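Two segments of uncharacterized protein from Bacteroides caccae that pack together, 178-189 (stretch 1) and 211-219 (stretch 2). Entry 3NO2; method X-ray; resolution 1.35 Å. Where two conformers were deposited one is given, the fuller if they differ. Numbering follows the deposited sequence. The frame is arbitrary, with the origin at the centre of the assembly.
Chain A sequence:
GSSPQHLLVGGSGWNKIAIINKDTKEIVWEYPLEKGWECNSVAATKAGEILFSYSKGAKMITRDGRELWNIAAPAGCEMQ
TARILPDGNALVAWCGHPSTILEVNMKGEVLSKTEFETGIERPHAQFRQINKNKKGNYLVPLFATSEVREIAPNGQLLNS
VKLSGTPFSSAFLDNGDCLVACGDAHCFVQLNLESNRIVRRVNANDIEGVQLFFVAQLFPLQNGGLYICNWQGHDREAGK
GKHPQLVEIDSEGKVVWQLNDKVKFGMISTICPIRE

Stretch 1, residues 178-189: CLVACGDAHCFV
Stretch 2 (211-219) QLFFVAQLF

The contact turns on a glycine CA seated over the face of an aromatic ring: Gly183 CA sits 3.5 Å from the centroid of the Phe214 ring, 7° off the ring normal, a CH-pi contact over the face. Phe214 reaches this position with chi1 at 179° (t) and chi2 at -77°. Two pieces of evidence explain why glycine fits. Its phi/psi of 59/-120 has a positive phi that by itself favours glycine, and an ideal CB would lie 3.0 Å from Phe214 CE2, a clash.

Gly183 also carries the single beta bridge between the stretches, an antiparallel hydrogen-bonded pair with Val215 (CA to CA, 4.3 Å). Gly183 N donates to Val215 O at 3.0 Å, with an N-H...O angle of 134°; Val215 N donates to Gly183 O at 2.9 Å and a straighter 162°. The same Gly183 O receives a CA-H...O contact from Phe214 CA at 3.3 Å.

Stretch 1 is a hairpin. Strand 178-181 pairs with the strand running through Phe188 and Val189, which continues later in the chain, through Val180 N to Val189 O (2.8 Å) and Val189 N to Val180 O (3.0 Å), and Cys182 N to Cys187 O (3.0 Å) closes the pairing near the tip. There a type II' turn, Cys182 to Ala185, overlaps a type I turn, Gly183 to His186. The N-to-C directions of strands 214-219 and 178-181 differ by 155°, close to antiparallel, with axes 6.9 Å apart at closest approach; that of the strand through Phe188 and Val189 differs from strand 214-219 by 49°, at 7.4 Å.

Beyond the bridge, His186 (phi/psi 62/30, chi1 -40°, m, chi2 -54°) holds the residues just before strand 214-219, at Phe213. His186 ND1 donates to Phe213 O at 2.7 Å and 173°, a short, nearly linear bond in which the carbonyl meets the ring edge near its plane. His186 CA adds a CA-H...O contact to Phe213 O at 3.5 Å.

The apolar layer forms where Leu179, Ala181 and Phe188 direct CA-to-CB toward stretch 2, and Val215 and Leu218 direct theirs toward stretch 1. Leu218 (chi1 -54°, m; chi2 174°, t) places CD1 3.8 Å from Leu179 CB and 3.6 Å from Phe188 CB, so one methyl spans both arms of the hairpin. Ala181 CB lies 3.9 Å from Leu218 CG and 4.0 Å from Val215 CG1; Ala181 CB also lies 3.1 Å from Ala216 O. Val215 (chi1 176°, t) sets CG2 3.5 Å from Cys187 N. Phe188 adopts chi1 63° (p), chi2 92°, and Leu179 m, t. Together the stretches bury 561 Å², both sides summed.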

# COMPACT_ATOMS: atom_id res chain seq x y z
N CYS A 178 8.58 1.70 12.21
CA CYS A 178 7.62 1.61 11.12
C CYS A 178 6.22 1.83 11.63
O CYS A 178 5.90 1.66 12.80
CB CYS A 178 7.75 0.33 10.32
SG CYS A 178 7.08 -1.12 11.08
N LEU A 179 5.40 2.27 10.71
CA LEU A 179 3.97 2.40 10.92
C LEU A 179 3.30 1.23 10.23
O LEU A 179 3.68 0.91 9.09
CB LEU A 179 3.41 3.67 10.34
CG LEU A 179 3.96 4.98 10.88
CD1 LEU A 179 3.27 6.20 10.20
CD2 LEU A 179 3.72 5.07 12.38
N VAL A 180 2.36 0.58 10.87
CA VAL A 180 1.58 -0.51 10.23
C VAL A 180 0.11 -0.12 10.21
O VAL A 180 -0.51 0.16 11.25
CB VAL A 180 1.77 -1.84 10.95
CG1 VAL A 180 0.99 -2.97 10.24
CG2 VAL A 180 3.29 -2.20 11.05
N ALA A 181 -0.44 -0.05 8.98
CA ALA A 181 -1.82 0.22 8.74
C ALA A 181 -2.65 -1.01 9.12
O ALA A 181 -2.36 -2.11 8.64
CB ALA A 181 -2.05 0.51 7.26
N CYS A 182 -3.65 -0.85 9.98
CA CYS A 182 -4.39 -2.03 10.47
C CYS A 182 -5.77 -2.24 9.86
O CYS A 182 -6.59 -2.97 10.39
CB CYS A 182 -4.39 -2.07 12.00
SG CYS A 182 -2.77 -2.31 12.73
N GLY A 183 -6.01 -1.68 8.68
CA GLY A 183 -7.17 -2.04 7.90
C GLY A 183 -8.48 -1.78 8.64
O GLY A 183 -8.76 -0.66 9.04
N ASP A 184 -9.25 -2.84 8.85
CA ASP A 184 -10.54 -2.75 9.51
C ASP A 184 -10.47 -2.37 11.01
O ASP A 184 -11.52 -2.02 11.60
CB ASP A 184 -11.35 -4.06 9.37
CG ASP A 184 -11.71 -4.37 7.95
OD1 ASP A 184 -12.40 -3.63 7.34
OD2 ASP A 184 -11.19 -5.36 7.35
N ALA A 185 -9.29 -2.37 11.62
CA ALA A 185 -9.22 -1.91 13.01
C ALA A 185 -9.33 -0.40 13.11
O ALA A 185 -9.34 0.13 14.22
CB ALA A 185 -7.94 -2.39 13.68
N HIS A 186 -9.42 0.32 11.98
CA HIS A 186 -9.64 1.78 12.04
C HIS A 186 -8.51 2.49 12.72
O HIS A 186 -8.71 3.53 13.35
CB HIS A 186 -10.99 2.16 12.69
CG HIS A 186 -12.14 1.26 12.32
ND1 HIS A 186 -12.49 1.01 11.01
CD2 HIS A 186 -12.97 0.51 13.08
CE1 HIS A 186 -13.53 0.18 10.99
NE2 HIS A 186 -13.85 -0.13 12.24
N CYS A 187 -7.31 1.95 12.63
CA CYS A 187 -6.17 2.50 13.31
C CYS A 187 -4.88 2.12 12.60
O CYS A 187 -4.84 1.30 11.67
CB CYS A 187 -6.10 1.98 14.77
SG CYS A 187 -5.72 0.22 14.93
N PHE A 188 -3.80 2.74 13.03
CA PHE A 188 -2.48 2.26 12.72
C PHE A 188 -1.61 2.23 13.95
O PHE A 188 -1.96 2.87 14.98
CB PHE A 188 -1.83 3.08 11.59
CG PHE A 188 -1.58 4.53 11.87
CD1 PHE A 188 -0.36 4.95 12.38
CD2 PHE A 188 -2.51 5.47 11.51
CE1 PHE A 188 -0.11 6.30 12.54
CE2 PHE A 188 -2.25 6.83 11.67
CZ PHE A 188 -1.07 7.22 12.19
N VAL A 189 -0.51 1.51 13.90
CA VAL A 189 0.40 1.43 15.04
C VAL A 189 1.80 1.82 14.60
O VAL A 189 2.13 1.76 13.41
CB VAL A 189 0.43 0.04 15.68
CG1 VAL A 189 -0.95 -0.32 16.24
CG2 VAL A 189 0.93 -1.01 14.65
N GLN A 211 -13.08 10.45 10.30
CA GLN A 211 -13.45 9.11 10.79
C GLN A 211 -12.65 8.13 9.92
O GLN A 211 -12.77 8.15 8.68
CB GLN A 211 -14.95 8.85 10.63
CG GLN A 211 -15.31 7.41 11.06
CD GLN A 211 -16.79 7.05 10.91
OE1 GLN A 211 -17.66 7.95 10.75
NE2 GLN A 211 -17.10 5.74 10.98
N LEU A 212 -11.88 7.26 10.55
CA LEU A 212 -11.11 6.22 9.85
C LEU A 212 -11.96 5.00 9.61
O LEU A 212 -12.58 4.47 10.54
CB LEU A 212 -9.87 5.85 10.62
CG LEU A 212 -8.84 7.00 10.83
CD1 LEU A 212 -7.69 6.58 11.75
CD2 LEU A 212 -8.30 7.53 9.47
N PHE A 213 -12.02 4.60 8.34
CA PHE A 213 -12.72 3.39 7.91
C PHE A 213 -11.68 2.26 7.81
O PHE A 213 -11.15 1.87 8.84
CB PHE A 213 -13.47 3.70 6.62
CG PHE A 213 -14.63 4.63 6.85
CD1 PHE A 213 -15.87 4.10 7.19
CD2 PHE A 213 -14.50 5.98 6.88
CE1 PHE A 213 -16.97 4.96 7.47
CE2 PHE A 213 -15.58 6.80 7.15
CZ PHE A 213 -16.78 6.30 7.44
N PHE A 214 -11.33 1.79 6.60
CA PHE A 214 -10.26 0.80 6.48
C PHE A 214 -8.99 1.59 6.28
O PHE A 214 -8.83 2.28 5.27
CB PHE A 214 -10.55 -0.11 5.28
CG PHE A 214 -9.52 -1.18 5.01
CD1 PHE A 214 -8.33 -0.84 4.40
CD2 PHE A 214 -9.77 -2.49 5.36
CE1 PHE A 214 -7.38 -1.82 4.17
CE2 PHE A 214 -8.84 -3.47 5.10
CZ PHE A 214 -7.65 -3.16 4.52
N VAL A 215 -8.07 1.48 7.22
CA VAL A 215 -6.80 2.22 7.17
C VAL A 215 -5.88 1.44 6.22
O VAL A 215 -5.37 0.36 6.57
CB VAL A 215 -6.17 2.49 8.52
CG1 VAL A 215 -4.81 3.19 8.38
CG2 VAL A 215 -7.13 3.30 9.38
N ALA A 216 -5.75 1.95 5.00
CA ALA A 216 -4.97 1.35 3.89
C ALA A 216 -3.58 2.02 3.89
O ALA A 216 -2.99 2.29 4.95
CB ALA A 216 -5.74 1.39 2.58
N GLN A 217 -3.01 2.34 2.74
CA GLN A 217 -1.61 2.75 2.74
C GLN A 217 -1.40 4.04 3.52
O GLN A 217 -2.18 5.02 3.40
CB GLN A 217 -1.08 2.92 1.32
CG GLN A 217 0.44 3.05 1.25
CD GLN A 217 0.98 3.02 -0.16
OE1 GLN A 217 0.23 2.73 -1.11
NE2 GLN A 217 2.29 3.23 -0.32
N LEU A 218 -0.29 4.06 4.25
CA LEU A 218 0.24 5.22 4.95
C LEU A 218 1.51 5.66 4.24
O LEU A 218 2.37 4.81 3.94
CB LEU A 218 0.57 4.80 6.39
CG LEU A 218 -0.57 4.15 7.19
CD1 LEU A 218 0.01 3.66 8.55
CD2 LEU A 218 -1.72 5.11 7.40
N PHE A 219 1.66 6.97 3.99
CA PHE A 219 2.79 7.48 3.28
C PHE A 219 3.40 8.63 4.08
O PHE A 219 2.92 9.76 4.03
CB PHE A 219 2.45 7.91 1.84
CG PHE A 219 3.65 7.95 0.95
CD1 PHE A 219 4.52 9.01 1.01
CD2 PHE A 219 3.88 6.92 0.09
CE1 PHE A 219 5.66 9.00 0.17
CE2 PHE A 219 5.03 6.92 -0.72
CZ PHE A 219 5.89 7.94 -0.64